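Local coordinates for protein RTX toxin RtxA (Vibrio vulnificus MO6-24/O, PDB 6IMP) that is an alpha/beta hydrolase-fold effector domain of a multifunctional secreted toxin and probably acts as a hydrolase in virulence, at residues Pro206-Thr215 against Ala230-Val239. Residues are numbered along the deposited sequence; the frame is centred on the assembly and turned at random.
Sequences PMPSMTKAIT and AKAVNGQFSV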
# COMPACT_ATOMS: atom_id res chain seq x y z
N PRO A 206 -7.14 6.35 -1.14
CA PRO A 206 -6.51 6.26 0.16
C PRO A 206 -7.46 6.09 1.33
O PRO A 206 -8.63 6.46 1.26
CB PRO A 206 -5.84 7.63 0.30
CG PRO A 206 -6.75 8.51 -0.45
CD PRO A 206 -7.01 7.71 -1.68
N MET A 207 -6.88 5.59 2.42
CA MET A 207 -7.44 5.74 3.76
C MET A 207 -6.85 7.03 4.29
O MET A 207 -5.63 7.11 4.45
CB MET A 207 -6.97 4.58 4.64
CG MET A 207 -7.04 4.84 6.13
SD MET A 207 -6.31 3.49 7.05
CE MET A 207 -7.50 2.17 6.78
N PRO A 208 -7.67 8.06 4.53
CA PRO A 208 -7.03 9.31 4.92
C PRO A 208 -6.58 9.27 6.34
O PRO A 208 -5.66 9.98 6.72
CB PRO A 208 -8.15 10.31 4.78
CG PRO A 208 -9.36 9.54 5.18
CD PRO A 208 -9.15 8.18 4.57
N SER A 209 -7.25 8.43 7.12
CA SER A 209 -6.96 8.19 8.51
C SER A 209 -7.75 6.94 8.84
O SER A 209 -8.78 6.67 8.24
CB SER A 209 -7.41 9.38 9.38
OG SER A 209 -8.78 9.31 9.71
N MET A 210 -7.27 6.16 9.78
CA MET A 210 -8.01 4.98 10.19
C MET A 210 -9.35 5.33 10.83
O MET A 210 -10.32 4.58 10.68
CB MET A 210 -7.17 4.20 11.17
CG MET A 210 -7.90 3.01 11.77
SD MET A 210 -8.11 1.73 10.54
CE MET A 210 -6.42 1.16 10.41
N THR A 211 -9.40 6.45 11.55
CA THR A 211 -10.62 6.84 12.27
C THR A 211 -11.72 7.10 11.25
O THR A 211 -12.83 6.55 11.33
CB THR A 211 -10.37 8.09 13.15
OG1 THR A 211 -10.22 9.25 12.32
CG2 THR A 211 -9.11 7.92 14.01
N LYS A 212 -11.35 7.86 10.22
CA LYS A 212 -12.26 8.25 9.15
C LYS A 212 -12.61 7.08 8.25
O LYS A 212 -13.67 7.05 7.63
CB LYS A 212 -11.64 9.40 8.35
CG LYS A 212 -11.62 10.70 9.16
CD LYS A 212 -10.81 11.81 8.49
CE LYS A 212 -11.60 13.11 8.38
NZ LYS A 212 -11.45 13.72 7.02
N ALA A 213 -11.73 6.09 8.20
CA ALA A 213 -12.03 4.83 7.54
C ALA A 213 -13.00 3.98 8.36
O ALA A 213 -13.90 3.36 7.80
CB ALA A 213 -10.75 4.06 7.29
N ILE A 214 -12.77 3.93 9.67
CA ILE A 214 -13.66 3.19 10.58
C ILE A 214 -15.05 3.83 10.57
O ILE A 214 -16.06 3.13 10.48
CB ILE A 214 -13.08 3.15 12.02
CG1 ILE A 214 -11.97 2.09 12.10
CG2 ILE A 214 -14.16 2.82 13.06
CD1 ILE A 214 -11.01 2.25 13.25
N THR A 215 -15.05 5.17 10.61
CA THR A 215 -16.25 6.00 10.47
C THR A 215 -17.07 5.74 9.20
O THR A 215 -18.30 5.68 9.25
CB THR A 215 -15.86 7.50 10.52
OG1 THR A 215 -15.64 7.90 11.88
CG2 THR A 215 -16.94 8.40 9.90
N ALA A 230 -13.11 4.75 17.32
CA ALA A 230 -12.71 5.73 16.31
C ALA A 230 -11.81 6.80 16.93
O ALA A 230 -10.76 7.11 16.38
CB ALA A 230 -13.92 6.36 15.66
N LYS A 231 -12.22 7.33 18.08
CA LYS A 231 -11.41 8.32 18.81
C LYS A 231 -10.11 7.71 19.32
O LYS A 231 -9.05 8.33 19.23
CB LYS A 231 -12.19 8.93 19.98
CG LYS A 231 -12.98 10.19 19.64
CD LYS A 231 -12.29 11.46 20.13
CE LYS A 231 -13.13 12.70 19.88
NZ LYS A 231 -13.13 13.10 18.45
N ALA A 232 -10.19 6.48 19.83
CA ALA A 232 -9.04 5.86 20.51
C ALA A 232 -7.83 5.74 19.61
O ALA A 232 -6.72 5.51 20.08
CB ALA A 232 -9.42 4.48 21.05
N VAL A 233 -8.05 5.94 18.31
CA VAL A 233 -7.10 5.54 17.28
C VAL A 233 -6.74 6.71 16.34
O VAL A 233 -6.05 6.52 15.33
CB VAL A 233 -7.66 4.29 16.54
CG1 VAL A 233 -8.63 4.64 15.43
CG2 VAL A 233 -6.54 3.41 16.05
N ASN A 234 -7.15 7.92 16.73
CA ASN A 234 -6.67 9.18 16.13
C ASN A 234 -5.16 9.19 15.95
O ASN A 234 -4.42 8.69 16.80
CB ASN A 234 -7.07 10.37 17.02
CG ASN A 234 -8.35 11.05 16.56
OD1 ASN A 234 -9.43 10.44 16.53
ND2 ASN A 234 -8.25 12.34 16.22
N GLY A 235 -4.70 9.76 14.84
CA GLY A 235 -3.26 9.86 14.54
C GLY A 235 -2.62 8.61 13.95
O GLY A 235 -1.42 8.59 13.66
N GLN A 236 -3.42 7.56 13.77
CA GLN A 236 -2.95 6.34 13.12
C GLN A 236 -3.30 6.33 11.63
O GLN A 236 -4.47 6.53 11.23
CB GLN A 236 -3.54 5.11 13.81
CG GLN A 236 -3.22 5.04 15.30
CD GLN A 236 -3.05 3.63 15.82
OE1 GLN A 236 -3.62 3.27 16.85
NE2 GLN A 236 -2.21 2.83 15.15
N PHE A 237 -2.27 6.11 10.81
CA PHE A 237 -2.42 6.08 9.35
C PHE A 237 -3.08 7.35 8.81
O PHE A 237 -3.92 7.28 7.90
CB PHE A 237 -3.25 4.86 8.91
CG PHE A 237 -2.71 3.53 9.37
CD1 PHE A 237 -1.65 2.93 8.71
CD2 PHE A 237 -3.33 2.84 10.39
CE1 PHE A 237 -1.18 1.69 9.11
CE2 PHE A 237 -2.87 1.60 10.80
CZ PHE A 237 -1.80 1.01 10.14
N SER A 238 -2.72 8.51 9.37
CA SER A 238 -3.14 9.79 8.81
C SER A 238 -2.22 10.16 7.64
O SER A 238 -1.01 10.26 7.81
CB SER A 238 -3.12 10.89 9.87
OG SER A 238 -3.21 12.18 9.28
N VAL A 239 -2.82 10.35 6.46
CA VAL A 239 -2.06 10.75 5.25
C VAL A 239 -1.36 12.09 5.47
O VAL A 239 -0.18 12.25 5.18
CB VAL A 239 -2.98 10.88 4.01
CG1 VAL A 239 -2.23 11.47 2.82
CG2 VAL A 239 -3.57 9.53 3.63
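Met-207 and Met-210 both press on the same side of the Phe-237 ring, each obliquely, at the buried end. Met-210 folds back at chi2 (71°) and chi3 (72°), which lays its chain beside the ring and brings CE within 3.5 Å of Phe-237 CD2. Met-207 SD lies 5.0 Å from the ring centroid, a Met-aromatic contact. Two backbone bonds clamp the chains here. Met-210 N donates almost straight to Gln-236 O (3.2 Å), and Val-239 N donates to Pro-208 O (2.9 Å), tilted out of the carbonyl plane. Val-239 CG2 packs against the backbone of Met-207 and Pro-208. Ile-214 CD1 and Val-233 CG1 touch tip to tip at 4.0 Å, and Thr-211 turns its CG2 toward Val-233 CG1, the Ala-230 carbonyl O and the Asn-234 backbone. Thr-211 OG1 shares a 3.0 Å hydrogen bond with OG of N-cap Ser-209. Exposed Asn-234, in the type II turn 233-236, points its CB away but brings OD1 back to Thr-211 CG2. Toward solvent the fit slackens: Thr-215 OG1 stays 4.4 Å from Ala-230 CB. The pair belongs to the helical excursion between strands 200-204 and 252-256 of the alpha/beta hydrolase fold; Glu-147 binds Gln-236 NE2 and Phe-237 N, a Met-207 to Ser-178 backbone bond ties 206-215 to the probable nucleophile elbow, and helices 31-41, 180-192 and 260-274 pack around the buried side chains.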